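Local coordinates for fusolin (Unidentified entomopoxvirus, PDB 4YN2), which forms the crystalline spindles of an insect poxvirus that enhance virulence, and probably acts on chitin through its lytic polysaccharide monooxygenase-like domain, at residues A[41-46]-A[105-110]; A[26-31]-A[35-40]; A[131-136]-A[180-185]. All coordinates share one frame; numbering follows the deposited sequence.

Contact 1 (A[41-46]-A[105-110]); sequences YDKVLD and DKSGVD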
ATOM      1  N   TYR A  41     -19.788  -2.722  -4.151  1.00  9.57           N
ATOM      2  CA  TYR A  41     -20.948  -3.556  -4.520  1.00 10.62           C
ATOM      3  C   TYR A  41     -22.164  -3.203  -3.638  1.00 14.53           C
ATOM      4  O   TYR A  41     -23.215  -2.829  -4.158  1.00 13.54           O
ATOM      5  CB  TYR A  41     -20.587  -5.042  -4.346  1.00 13.00           C
ATOM      6  CG  TYR A  41     -21.623  -6.041  -4.810  1.00 16.34           C
ATOM      7  CD1 TYR A  41     -22.725  -6.350  -4.016  1.00 19.14           C
ATOM      8  CD2 TYR A  41     -21.419  -6.798  -5.954  1.00 17.71           C
ATOM      9  CE1 TYR A  41     -23.632  -7.341  -4.388  1.00 21.42           C
ATOM     10  CE2 TYR A  41     -22.311  -7.800  -6.329  1.00 18.67           C
ATOM     11  CZ  TYR A  41     -23.406  -8.085  -5.535  1.00 26.82           C
ATOM     12  OH  TYR A  41     -24.286  -9.067  -5.941  1.00 28.35           O
ATOM     13  N   ASP A  42     -21.983  -3.256  -2.306  1.00 12.18           N
ATOM     14  CA  ASP A  42     -23.050  -2.956  -1.340  1.00 11.67           C
ATOM     15  C   ASP A  42     -23.455  -1.484  -1.381  1.00 15.67           C
ATOM     16  O   ASP A  42     -24.640  -1.193  -1.248  1.00 15.49           O
ATOM     17  CB  ASP A  42     -22.635  -3.353   0.085  1.00 13.65           C
ATOM     18  CG  ASP A  42     -22.448  -4.850   0.277  1.00 21.36           C
ATOM     19  OD1 ASP A  42     -22.941  -5.618  -0.561  1.00 23.83           O
ATOM     20  OD2 ASP A  42     -21.780  -5.248   1.257  1.00 22.50           O
ATOM     21  N   LYS A  43     -22.504  -0.559  -1.601  1.00 12.87           N
ATOM     22  CA  LYS A  43     -22.803   0.877  -1.698  1.00 13.06           C
ATOM     23  C   LYS A  43     -23.758   1.146  -2.866  1.00 18.49           C
ATOM     24  O   LYS A  43     -24.774   1.834  -2.698  1.00 17.82           O
ATOM     25  CB  LYS A  43     -21.499   1.674  -1.870  1.00 15.03           C
ATOM     26  CG  LYS A  43     -21.641   3.166  -2.050  1.00 22.59           C
ATOM     27  CD  LYS A  43     -20.260   3.811  -2.052  1.00 25.01           C
ATOM     28  CE  LYS A  43     -20.299   5.248  -2.479  1.00 27.05           C
ATOM     29  NZ  LYS A  43     -18.935   5.810  -2.609  1.00 31.38           N
ATOM     30  N   VAL A  44     -23.437   0.581  -4.041  1.00 14.95           N
ATOM     31  CA  VAL A  44     -24.230   0.767  -5.254  1.00 15.27           C
ATOM     32  C   VAL A  44     -25.550  -0.031  -5.171  1.00 20.37           C
ATOM     33  O   VAL A  44     -26.582   0.489  -5.589  1.00 19.43           O
ATOM     34  CB  VAL A  44     -23.402   0.423  -6.511  1.00 19.09           C
ATOM     35  CG1 VAL A  44     -24.272   0.410  -7.767  1.00 19.08           C
ATOM     36  CG2 VAL A  44     -22.255   1.420  -6.665  1.00 18.76           C
ATOM     37  N   LEU A  45     -25.530  -1.246  -4.613  1.00 18.31           N
ATOM     38  CA  LEU A  45     -26.745  -2.051  -4.436  1.00 19.13           C
ATOM     39  C   LEU A  45     -27.767  -1.304  -3.560  1.00 25.58           C
ATOM     40  O   LEU A  45     -28.949  -1.285  -3.882  1.00 24.79           O
ATOM     41  CB  LEU A  45     -26.400  -3.409  -3.795  1.00 19.12           C
ATOM     42  CG  LEU A  45     -27.549  -4.418  -3.628  1.00 23.86           C
ATOM     43  CD1 LEU A  45     -27.965  -5.006  -4.957  1.00 24.52           C
ATOM     44  CD2 LEU A  45     -27.146  -5.540  -2.693  1.00 25.10           C
ATOM     45  N   ASP A  46     -27.303  -0.666  -2.480  1.00 24.48           N
ATOM     46  CA  ASP A  46     -28.165   0.082  -1.560  1.00 24.84           C
ATOM     47  C   ASP A  46     -28.709   1.393  -2.142  1.00 33.53           C
ATOM     48  O   ASP A  46     -29.761   1.834  -1.686  1.00 33.79           O
ATOM     49  CB  ASP A  46     -27.411   0.404  -0.257  1.00 25.51           C
ATOM     50  CG  ASP A  46     -27.144  -0.800   0.614  1.00 30.74           C
ATOM     51  OD1 ASP A  46     -27.676  -1.887   0.306  1.00 30.78           O
ATOM     52  OD2 ASP A  46     -26.421  -0.652   1.623  1.00 36.94           O
ATOM     53  N   ASP A 105     -16.294   4.642  -9.219  1.00  8.85           N
ATOM     54  CA  ASP A 105     -16.141   4.489  -7.789  1.00  8.01           C
ATOM     55  C   ASP A 105     -15.050   3.481  -7.470  1.00 10.61           C
ATOM     56  O   ASP A 105     -15.253   2.270  -7.591  1.00  9.33           O
ATOM     57  CB  ASP A 105     -17.473   4.049  -7.176  1.00  9.31           C
ATOM     58  CG  ASP A 105     -17.523   4.142  -5.666  1.00 16.35           C
ATOM     59  OD1 ASP A 105     -16.446   4.361  -5.040  1.00 14.41           O
ATOM     60  OD2 ASP A 105     -18.634   4.027  -5.102  1.00 19.46           O
ATOM     61  N   LYS A 106     -13.897   3.993  -7.013  1.00  6.75           N
ATOM     62  CA  LYS A 106     -12.779   3.172  -6.583  1.00  5.92           C
ATOM     63  C   LYS A 106     -12.562   3.371  -5.071  1.00  9.86           C
ATOM     64  O   LYS A 106     -11.499   3.043  -4.558  1.00  9.02           O
ATOM     65  CB  LYS A 106     -11.533   3.534  -7.380  1.00  8.14           C
ATOM     66  CG  LYS A 106     -11.677   3.284  -8.883  1.00  7.28           C
ATOM     67  CD  LYS A 106     -10.823   4.219  -9.669  1.00 10.81           C
ATOM     68  CE  LYS A 106     -10.939   3.979 -11.154  1.00 10.86           C
ATOM     69  NZ  LYS A 106     -10.813   5.228 -11.937  1.00 11.96           N
ATOM     70  N   SER A 107     -13.579   3.890  -4.350  1.00  6.99           N
ATOM     71  CA  SER A 107     -13.448   4.227  -2.928  1.00  6.64           C
ATOM     72  C   SER A 107     -13.308   3.004  -2.022  1.00  9.95           C
ATOM     73  O   SER A 107     -12.857   3.156  -0.896  1.00  8.11           O
ATOM     74  CB  SER A 107     -14.619   5.086  -2.458  1.00 11.38           C
ATOM     75  OG  SER A 107     -15.839   4.374  -2.577  1.00 14.58           O
ATOM     76  N   GLY A 108     -13.629   1.810  -2.510  1.00  7.65           N
ATOM     77  CA  GLY A 108     -13.407   0.593  -1.741  1.00  8.09           C
ATOM     78  C   GLY A 108     -11.934   0.365  -1.463  1.00 10.70           C
ATOM     79  O   GLY A 108     -11.560  -0.145  -0.408  1.00  8.60           O
ATOM     80  N   VAL A 109     -11.079   0.797  -2.391  1.00  7.29           N
ATOM     81  CA  VAL A 109      -9.629   0.651  -2.257  1.00  7.35           C
ATOM     82  C   VAL A 109      -9.070   1.656  -1.225  1.00 10.16           C
ATOM     83  O   VAL A 109      -7.944   1.481  -0.762  1.00 10.05           O
ATOM     84  CB  VAL A 109      -8.964   0.784  -3.662  1.00 10.80           C
ATOM     85  CG1 VAL A 109      -7.448   0.817  -3.584  1.00 10.96           C
ATOM     86  CG2 VAL A 109      -9.413  -0.365  -4.556  1.00 10.85           C
ATOM     87  N   ASP A 110      -9.844   2.672  -0.840  1.00  6.43           N
ATOM     88  CA  ASP A 110      -9.397   3.662   0.126  1.00  7.29           C
ATOM     89  C   ASP A 110      -9.829   3.351   1.552  1.00 12.88           C
ATOM     90  O   ASP A 110      -9.480   4.120   2.437  1.00 12.78           O
ATOM     91  CB  ASP A 110      -9.905   5.055  -0.272  1.00  9.08           C
ATOM     92  CG  ASP A 110      -9.092   6.179   0.346  1.00 15.93           C
ATOM     93  OD1 ASP A 110      -7.860   6.215   0.123  1.00 15.05           O
ATOM     94  OD2 ASP A 110      -9.670   6.978   1.103  1.00 17.38           O
TER
HETATM   95  O   HOH W   1     -17.611   5.967  -0.187  1.00 23.21           O
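K43 reaches out from helix 31-48 to meet D105, the two side chains coming from opposite directions. With CG anti to the backbone N (chi1 177°) and every later torsion near anti as well, the lysine is a straight rod whose ammonium group arrives at the loop fully extended. NZ lies 3.1 Å from D105 OD2 in a salt bridge, approaching on the syn side of that oxygen but 31° out of the carboxylate plane. The strongest polar partner of K43 NZ is nevertheless the carbonyl oxygen of H97, so the ammonium group is shared between the two. The end of the lysine chain passes close to the carboxylate oxygen, with CE of K43 3.3 Å from D105 OD2.

The other oxygen of D105 is turned inward to its own loop. OD1 accepts the backbone N-H of S107 at 3.0 Å, an Asx turn that leads into the 3-10 segment 107-110. S107 OG donates to the same oxygen, 2.5 Å from D105 OD1, which receives it on its syn lone pair. The two bonds hold the carboxylate in place and leave OD2 for the lysine. S107 OG is also a weak acceptor from K43 NZ at 3.4 Å, and one water, 2.8 Å from K43 NZ, links weakly to the same hydroxyl.

V40 and Y39 of the same helix pack against D105 and S107. D105 therefore divides its work between its two oxygens, one shaping the loop and one pairing with the helix, and the buried carboxylate probably has its negative charge stabilised by the lysine and the hydroxyl together.

Contact 2 (A[26-31]-A[35-40]); sequences DGITDP and AAYQYV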
ATOM      1  N   ASP A  26     -16.689 -13.399  -3.826  1.00 13.57           N
ATOM      2  CA  ASP A  26     -16.247 -14.529  -2.996  1.00 14.81           C
ATOM      3  C   ASP A  26     -15.050 -15.321  -3.565  1.00 18.78           C
ATOM      4  O   ASP A  26     -14.474 -16.125  -2.827  1.00 19.23           O
ATOM      5  CB  ASP A  26     -17.414 -15.491  -2.678  1.00 18.33           C
ATOM      6  CG  ASP A  26     -18.390 -14.945  -1.642  1.00 30.23           C
ATOM      7  OD1 ASP A  26     -18.092 -13.889  -1.038  1.00 30.71           O
ATOM      8  OD2 ASP A  26     -19.461 -15.560  -1.453  1.00 37.24           O
ATOM      9  N   GLY A  27     -14.647 -15.065  -4.807  1.00 14.93           N
ATOM     10  CA  GLY A  27     -13.432 -15.655  -5.370  1.00 14.53           C
ATOM     11  C   GLY A  27     -12.166 -14.897  -4.972  1.00 16.49           C
ATOM     12  O   GLY A  27     -11.055 -15.359  -5.255  1.00 15.90           O
ATOM     13  N   ILE A  28     -12.315 -13.703  -4.351  1.00 11.32           N
ATOM     14  CA  ILE A  28     -11.188 -12.858  -3.918  1.00 10.35           C
ATOM     15  C   ILE A  28     -10.703 -13.409  -2.566  1.00 14.33           C
ATOM     16  O   ILE A  28     -11.471 -13.433  -1.609  1.00 13.44           O
ATOM     17  CB  ILE A  28     -11.612 -11.360  -3.834  1.00 12.54           C
ATOM     18  CG1 ILE A  28     -12.169 -10.848  -5.186  1.00 12.47           C
ATOM     19  CG2 ILE A  28     -10.451 -10.482  -3.383  1.00 11.89           C
ATOM     20  CD1 ILE A  28     -13.047  -9.611  -5.066  1.00 12.81           C
ATOM     21  N   THR A  29      -9.461 -13.881  -2.498  1.00 11.54           N
ATOM     22  CA  THR A  29      -8.914 -14.496  -1.283  1.00 11.59           C
ATOM     23  C   THR A  29      -8.474 -13.450  -0.274  1.00 14.42           C
ATOM     24  O   THR A  29      -8.734 -13.610   0.912  1.00 14.39           O
ATOM     25  CB  THR A  29      -7.751 -15.421  -1.658  1.00 24.64           C
ATOM     26  OG1 THR A  29      -8.225 -16.350  -2.638  1.00 32.13           O
ATOM     27  CG2 THR A  29      -7.196 -16.179  -0.458  1.00 24.69           C
ATOM     28  N   ASP A  30      -7.762 -12.414  -0.713  1.00 10.51           N
ATOM     29  CA  ASP A  30      -7.300 -11.400   0.218  1.00  9.90           C
ATOM     30  C   ASP A  30      -8.466 -10.704   0.879  1.00 12.42           C
ATOM     31  O   ASP A  30      -9.290 -10.144   0.162  1.00 10.25           O
ATOM     32  CB  ASP A  30      -6.420 -10.372  -0.464  1.00 12.01           C
ATOM     33  CG  ASP A  30      -5.932  -9.365   0.547  1.00 21.44           C
ATOM     34  OD1 ASP A  30      -4.945  -9.664   1.246  1.00 23.73           O
ATOM     35  OD2 ASP A  30      -6.496  -8.258   0.597  1.00 25.21           O
ATOM     36  N   PRO A  31      -8.563 -10.704   2.231  1.00 11.29           N
ATOM     37  CA  PRO A  31      -9.727 -10.078   2.872  1.00 10.74           C
ATOM     38  C   PRO A  31      -9.910  -8.591   2.556  1.00 12.01           C
ATOM     39  O   PRO A  31     -11.049  -8.156   2.509  1.00 11.25           O
ATOM     40  CB  PRO A  31      -9.452 -10.271   4.366  1.00 12.56           C
ATOM     41  CG  PRO A  31      -8.561 -11.431   4.440  1.00 18.36           C
ATOM     42  CD  PRO A  31      -7.699 -11.362   3.233  1.00 13.62           C
ATOM     43  N   ALA A  35     -13.059  -7.033   0.759  1.00  9.78           N
ATOM     44  CA  ALA A  35     -13.835  -5.973   1.409  1.00  9.80           C
ATOM     45  C   ALA A  35     -13.977  -4.750   0.474  1.00 11.15           C
ATOM     46  O   ALA A  35     -15.055  -4.177   0.414  1.00 10.57           O
ATOM     47  CB  ALA A  35     -13.188  -5.564   2.729  1.00 10.66           C
ATOM     48  N   ALA A  36     -12.933  -4.406  -0.302  1.00  7.28           N
ATOM     49  CA  ALA A  36     -13.004  -3.262  -1.236  1.00  5.92           C
ATOM     50  C   ALA A  36     -14.035  -3.503  -2.321  1.00  9.71           C
ATOM     51  O   ALA A  36     -14.812  -2.605  -2.653  1.00  8.22           O
ATOM     52  CB  ALA A  36     -11.660  -2.997  -1.861  1.00  5.94           C
ATOM     53  N   TYR A  37     -14.059  -4.725  -2.852  1.00  6.22           N
ATOM     54  CA  TYR A  37     -15.050  -5.102  -3.855  1.00  6.86           C
ATOM     55  C   TYR A  37     -16.453  -5.005  -3.249  1.00 11.51           C
ATOM     56  O   TYR A  37     -17.332  -4.344  -3.807  1.00 10.96           O
ATOM     57  CB  TYR A  37     -14.769  -6.529  -4.347  1.00  8.11           C
ATOM     58  CG  TYR A  37     -15.683  -6.995  -5.453  1.00  9.67           C
ATOM     59  CD1 TYR A  37     -16.933  -7.536  -5.170  1.00 12.03           C
ATOM     60  CD2 TYR A  37     -15.282  -6.947  -6.783  1.00  9.92           C
ATOM     61  CE1 TYR A  37     -17.794  -7.939  -6.189  1.00 13.54           C
ATOM     62  CE2 TYR A  37     -16.128  -7.358  -7.810  1.00 10.46           C
ATOM     63  CZ  TYR A  37     -17.372  -7.881  -7.509  1.00 18.65           C
ATOM     64  OH  TYR A  37     -18.176  -8.318  -8.533  1.00 19.43           O
ATOM     65  N   GLN A  38     -16.638  -5.635  -2.087  1.00  8.86           N
ATOM     66  CA  GLN A  38     -17.941  -5.711  -1.438  1.00  9.15           C
ATOM     67  C   GLN A  38     -18.428  -4.359  -0.925  1.00 12.32           C
ATOM     68  O   GLN A  38     -19.633  -4.132  -0.932  1.00 13.17           O
ATOM     69  CB  GLN A  38     -17.945  -6.782  -0.345  1.00 10.24           C
ATOM     70  CG  GLN A  38     -17.820  -8.167  -1.009  1.00 15.94           C
ATOM     71  CD  GLN A  38     -17.696  -9.328  -0.061  1.00 25.77           C
ATOM     72  OE1 GLN A  38     -17.480  -9.161   1.132  1.00 19.34           O
ATOM     73  NE2 GLN A  38     -17.810 -10.549  -0.590  1.00 25.20           N
ATOM     74  N   TYR A  39     -17.521  -3.443  -0.569  1.00  9.02           N
ATOM     75  CA  TYR A  39     -17.862  -2.075  -0.167  1.00  8.83           C
ATOM     76  C   TYR A  39     -18.577  -1.315  -1.312  1.00 11.09           C
ATOM     77  O   TYR A  39     -19.638  -0.730  -1.105  1.00  9.26           O
ATOM     78  CB  TYR A  39     -16.568  -1.336   0.206  1.00 10.92           C
ATOM     79  CG  TYR A  39     -16.770   0.094   0.637  1.00 13.84           C
ATOM     80  CD1 TYR A  39     -16.948   0.417   1.975  1.00 16.04           C
ATOM     81  CD2 TYR A  39     -16.717   1.131  -0.283  1.00 14.96           C
ATOM     82  CE1 TYR A  39     -17.097   1.736   2.387  1.00 16.40           C
ATOM     83  CE2 TYR A  39     -16.870   2.456   0.115  1.00 16.06           C
ATOM     84  CZ  TYR A  39     -17.063   2.754   1.453  1.00 22.83           C
ATOM     85  OH  TYR A  39     -17.194   4.063   1.840  1.00 25.38           O
ATOM     86  N   VAL A  40     -17.979  -1.315  -2.504  1.00  8.68           N
ATOM     87  CA  VAL A  40     -18.553  -0.635  -3.676  1.00  8.68           C
ATOM     88  C   VAL A  40     -19.828  -1.384  -4.134  1.00 12.91           C
ATOM     89  O   VAL A  40     -20.820  -0.741  -4.478  1.00 12.39           O
ATOM     90  CB  VAL A  40     -17.525  -0.497  -4.826  1.00 11.77           C
ATOM     91  CG1 VAL A  40     -18.189   0.027  -6.105  1.00 11.37           C
ATOM     92  CG2 VAL A  40     -16.387   0.427  -4.409  1.00 12.55           C
TER
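The backbone of P31 meets that of A35 through the i to i+4 hydrogen bond of a helix's opening turn, A35 N to P31 O at 2.9 Å, while residues 26-30 run back alongside helix 31-48 without regular structure. A35 CB sits 3.4 Å from the same P31 O.

Farther along, I28 meets Y37 with its CD1 branch, the two side chains crossing at about a right angle. CD1 of I28 comes to 3.6 Å from Y37 CB and stands 3.9 Å from Y37 CD2, thus resting at the root of the ring. The far end of the tyrosine is tied by OH to the carbonyl of T23. Q38 extends toward the loop too; its NE2 donates to N24 O, and D26 OD1 lies 3.4 Å from Q38 NE2 with the carboxylate and amide planes 71° apart.

D30 directs its carboxylate at the start of the helix: OD2 accepts from the backbone N of C33, a residue held to C14 by a disulfide, and more weakly from that of M32, while OD1 forms a salt bridge with R13. An aspartate N-cap followed by proline in the first turn is a classic helix start, and here it opens the long helix 31-48 in the helical region that follows the first strand of the monooxygenase-like domain.

Contact 3 (A[131-136]-A[180-185]); sequences PLELEF and PRLPYS. With EDO (1,2-ethanediol), chain D.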
ATOM      1  N   PRO A 131      17.349   2.952  -0.147  1.00 15.14           N
ATOM      2  CA  PRO A 131      17.210   3.318  -1.557  1.00 14.21           C
ATOM      3  C   PRO A 131      16.499   2.174  -2.251  1.00 16.69           C
ATOM      4  O   PRO A 131      16.987   1.047  -2.217  1.00 16.61           O
ATOM      5  CB  PRO A 131      18.651   3.492  -2.030  1.00 16.02           C
ATOM      6  CG  PRO A 131      19.445   2.620  -1.151  1.00 20.57           C
ATOM      7  CD  PRO A 131      18.723   2.513   0.158  1.00 16.96           C
ATOM      8  N   LEU A 132      15.301   2.422  -2.742  1.00 12.59           N
ATOM      9  CA  LEU A 132      14.504   1.391  -3.394  1.00 11.25           C
ATOM     10  C   LEU A 132      14.241   1.812  -4.794  1.00 13.56           C
ATOM     11  O   LEU A 132      13.801   2.944  -5.021  1.00 12.68           O
ATOM     12  CB  LEU A 132      13.186   1.176  -2.638  1.00 11.51           C
ATOM     13  CG  LEU A 132      12.401  -0.097  -2.968  1.00 17.07           C
ATOM     14  CD1 LEU A 132      13.185  -1.351  -2.583  1.00 18.31           C
ATOM     15  CD2 LEU A 132      11.065  -0.096  -2.249  1.00 18.25           C
ATOM     16  N   GLU A 133      14.492   0.920  -5.753  1.00  9.06           N
ATOM     17  CA  GLU A 133      14.197   1.250  -7.133  1.00  8.16           C
ATOM     18  C   GLU A 133      12.743   0.947  -7.427  1.00 12.03           C
ATOM     19  O   GLU A 133      12.363  -0.215  -7.606  1.00 10.61           O
ATOM     20  CB  GLU A 133      15.097   0.527  -8.102  1.00  8.53           C
ATOM     21  CG  GLU A 133      14.995   1.152  -9.483  1.00 13.10           C
ATOM     22  CD  GLU A 133      15.811   0.414 -10.513  1.00 30.42           C
ATOM     23  OE1 GLU A 133      15.787  -0.837 -10.502  1.00 23.24           O
ATOM     24  OE2 GLU A 133      16.477   1.079 -11.337  1.00 24.12           O
ATOM     25  N   LEU A 134      11.933   1.989  -7.452  1.00  9.45           N
ATOM     26  CA  LEU A 134      10.516   1.868  -7.758  1.00  9.35           C
ATOM     27  C   LEU A 134      10.338   1.554  -9.234  1.00 12.79           C
ATOM     28  O   LEU A 134      11.140   2.005 -10.051  1.00 10.88           O
ATOM     29  CB  LEU A 134       9.754   3.165  -7.399  1.00  9.84           C
ATOM     30  CG  LEU A 134       9.199   3.227  -5.968  1.00 15.09           C
ATOM     31  CD1 LEU A 134      10.264   2.985  -4.956  1.00 14.13           C
ATOM     32  CD2 LEU A 134       8.521   4.555  -5.713  1.00 18.64           C
ATOM     33  N   GLU A 135       9.329   0.747  -9.574  1.00  7.61           N
ATOM     34  CA  GLU A 135       9.003   0.446 -10.973  1.00  7.08           C
ATOM     35  C   GLU A 135       7.556   0.828 -11.233  1.00 11.15           C
ATOM     36  O   GLU A 135       6.660   0.241 -10.625  1.00 11.73           O
ATOM     37  CB  GLU A 135       9.241  -1.043 -11.274  1.00  8.56           C
ATOM     38  CG  GLU A 135       9.023  -1.454 -12.725  1.00 14.06           C
ATOM     39  CD  GLU A 135       8.879  -2.951 -12.934  1.00 24.82           C
ATOM     40  OE1 GLU A 135       8.072  -3.578 -12.213  1.00 19.65           O
ATOM     41  OE2 GLU A 135       9.548  -3.494 -13.841  1.00 18.72           O
ATOM     42  N   PHE A 136       7.322   1.830 -12.099  1.00  7.16           N
ATOM     43  CA  PHE A 136       5.980   2.202 -12.528  1.00  6.75           C
ATOM     44  C   PHE A 136       5.789   1.547 -13.887  1.00 11.93           C
ATOM     45  O   PHE A 136       6.676   1.629 -14.753  1.00 11.11           O
ATOM     46  CB  PHE A 136       5.751   3.718 -12.561  1.00  7.70           C
ATOM     47  CG  PHE A 136       4.312   4.098 -12.802  1.00  8.81           C
ATOM     48  CD1 PHE A 136       3.793   4.143 -14.089  1.00 11.80           C
ATOM     49  CD2 PHE A 136       3.469   4.405 -11.740  1.00 10.33           C
ATOM     50  CE1 PHE A 136       2.456   4.484 -14.309  1.00 12.58           C
ATOM     51  CE2 PHE A 136       2.128   4.736 -11.962  1.00 12.99           C
ATOM     52  CZ  PHE A 136       1.636   4.787 -13.245  1.00 10.90           C
ATOM     53  N   PRO A 180      14.482  -0.287 -19.968  1.00 16.27           N
ATOM     54  CA  PRO A 180      14.072  -1.690 -20.109  1.00 16.22           C
ATOM     55  C   PRO A 180      13.728  -2.307 -18.757  1.00 17.78           C
ATOM     56  O   PRO A 180      14.314  -1.928 -17.736  1.00 16.05           O
ATOM     57  CB  PRO A 180      15.321  -2.369 -20.701  1.00 18.19           C
ATOM     58  CG  PRO A 180      16.159  -1.273 -21.227  1.00 22.86           C
ATOM     59  CD  PRO A 180      15.903  -0.119 -20.329  1.00 18.52           C
ATOM     60  N   ARG A 181      12.822  -3.276 -18.750  1.00 14.55           N
ATOM     61  CA  ARG A 181      12.474  -3.993 -17.522  1.00 15.42           C
ATOM     62  C   ARG A 181      13.630  -4.829 -17.060  1.00 20.44           C
ATOM     63  O   ARG A 181      14.358  -5.373 -17.890  1.00 21.05           O
ATOM     64  CB  ARG A 181      11.286  -4.953 -17.733  1.00 17.56           C
ATOM     65  CG  ARG A 181       9.935  -4.297 -17.888  1.00 28.13           C
ATOM     66  CD  ARG A 181       8.848  -5.340 -18.072  1.00 37.90           C
ATOM     67  NE  ARG A 181       8.963  -6.040 -19.354  1.00 45.47           N
ATOM     68  CZ  ARG A 181       8.174  -7.033 -19.758  1.00 61.00           C
ATOM     69  NH1 ARG A 181       7.177  -7.455 -18.988  1.00 45.18           N
ATOM     70  NH2 ARG A 181       8.360  -7.596 -20.948  1.00 54.63           N
ATOM     71  N   LEU A 182      13.767  -5.001 -15.759  1.00 16.39           N
ATOM     72  CA  LEU A 182      14.771  -5.902 -15.219  1.00 16.16           C
ATOM     73  C   LEU A 182      14.210  -7.328 -15.228  1.00 19.06           C
ATOM     74  O   LEU A 182      12.991  -7.497 -15.336  1.00 16.40           O
ATOM     75  CB  LEU A 182      15.142  -5.494 -13.795  1.00 16.55           C
ATOM     76  CG  LEU A 182      15.703  -4.096 -13.621  1.00 21.76           C
ATOM     77  CD1 LEU A 182      15.965  -3.826 -12.168  1.00 22.18           C
ATOM     78  CD2 LEU A 182      16.980  -3.916 -14.427  1.00 25.12           C
ATOM     79  N   PRO A 183      15.051  -8.375 -15.075  1.00 16.81           N
ATOM     80  CA  PRO A 183      14.503  -9.748 -15.034  1.00 16.52           C
ATOM     81  C   PRO A 183      13.509  -9.968 -13.885  1.00 19.00           C
ATOM     82  O   PRO A 183      13.661  -9.369 -12.822  1.00 16.75           O
ATOM     83  CB  PRO A 183      15.758 -10.617 -14.837  1.00 18.62           C
ATOM     84  CG  PRO A 183      16.884  -9.778 -15.359  1.00 23.08           C
ATOM     85  CD  PRO A 183      16.521  -8.385 -14.943  1.00 18.78           C
ATOM     86  N   TYR A 184      12.483 -10.804 -14.120  1.00 16.00           N
ATOM     87  CA  TYR A 184      11.443 -11.198 -13.156  1.00 16.97           C
ATOM     88  C   TYR A 184      10.456 -10.066 -12.826  1.00 19.23           C
ATOM     89  O   TYR A 184       9.700 -10.184 -11.864  1.00 18.13           O
ATOM     90  CB  TYR A 184      12.045 -11.770 -11.864  1.00 19.71           C
ATOM     91  CG  TYR A 184      13.032 -12.879 -12.139  1.00 24.81           C
ATOM     92  CD1 TYR A 184      12.627 -14.062 -12.744  1.00 27.95           C
ATOM     93  CD2 TYR A 184      14.387 -12.708 -11.886  1.00 26.28           C
ATOM     94  CE1 TYR A 184      13.538 -15.070 -13.045  1.00 30.86           C
ATOM     95  CE2 TYR A 184      15.312 -13.700 -12.201  1.00 27.73           C
ATOM     96  CZ  TYR A 184      14.881 -14.888 -12.769  1.00 37.57           C
ATOM     97  OH  TYR A 184      15.764 -15.902 -13.066  1.00 39.80           O
ATOM     98  N   SER A 185      10.384  -9.030 -13.672  1.00 16.05           N
ATOM     99  CA  SER A 185       9.428  -7.947 -13.495  1.00 15.98           C
ATOM    100  C   SER A 185       8.006  -8.457 -13.685  1.00 19.56           C
ATOM    101  O   SER A 185       7.752  -9.201 -14.628  1.00 19.42           O
ATOM    102  CB  SER A 185       9.711  -6.831 -14.495  1.00 18.40           C
ATOM    103  OG  SER A 185       8.704  -5.836 -14.432  1.00 23.44           O
TER
HETATM  104  C1  EDO D 405      17.397   4.600 -11.983  1.00 22.19           C
HETATM  105  O1  EDO D 405      16.860   3.907 -10.851  1.00 23.27           O
HETATM  106  C2  EDO D 405      16.872   6.058 -12.042  1.00 22.34           C
HETATM  107  O2  EDO D 405      16.723   6.600 -10.727  1.00 18.29           O
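S185 OG donates to E135 OE2 at 2.6 Å and in turn receives the backbone N-H of C187, whose carbonyl oxygen takes the guanidinium group of R181 and whose sulfur is disulfide-bonded to C137, a second tie between loop and strand. The serine hydroxyl is thus gripped between a strand and its own loop. The strand is 129-138 of the antiparallel sheet in the beta-sandwich core of the lytic polysaccharide monooxygenase fold, lying between strands 2-6 and 191-200; the loop joins strand 178-180 to 191-200.

The serine proton meets the syn lone pair of OE2, on the side of the other carboxylate oxygen, and S185 OG is accordingly only 3.2 Å from E135 OE1. That second oxygen is engaged by S5 OG of strand 2-6, so the glutamate carries a hydroxyl partner on each oxygen. The glutamate chain leaves the strand away from its own nitrogen (chi1 -176°) and stays extended, which takes OE2 to the serine. S185 is set opposite it by the type II turn from L182 to S185, in which Y184 takes the positive phi of 71°; the closing bond, S185 N to L182 O, is weak. R181 NE stays 6.1 Å from E135 OE2.

Two residues back on the same strand, E133 also points toward the loop. Its OE1 comes to 3.4 Å from L182 CD1, a plain contact between a carboxylate oxygen and a methyl group. OE2 is charge-paired with R194 of strand 191-200, which also donates to P180 O and thus connects the glutamate with the loop's beginning. A 1,2-ethanediol, probably from the crystallisation liquor, bridges T196 and E133, its O1 donating to E133 OE2 at 2.9 Å.

How the contacts relate
Contacts 1 and 2 share helix 31-48: contact 2 settles its start against the preceding loop, and contact 1 fastens a later turn to a distant loop. Their centres lie 11 Å apart and they touch, G108 and S107 packing on A36, Y39 and V40. Contact 3 belongs to the beta-sandwich, on the opposite side of the chain's centre from contact 1, with its centre about 32 Å from that one. Contact 1 is buried and relies on a salt bridge; contact 2, partly buried, combines backbone bonding with apolar packing; contact 3, at the surface, joins a strand to a loop mainly through a hydroxyl-carboxylate bond and has no salt bridge between its own segments.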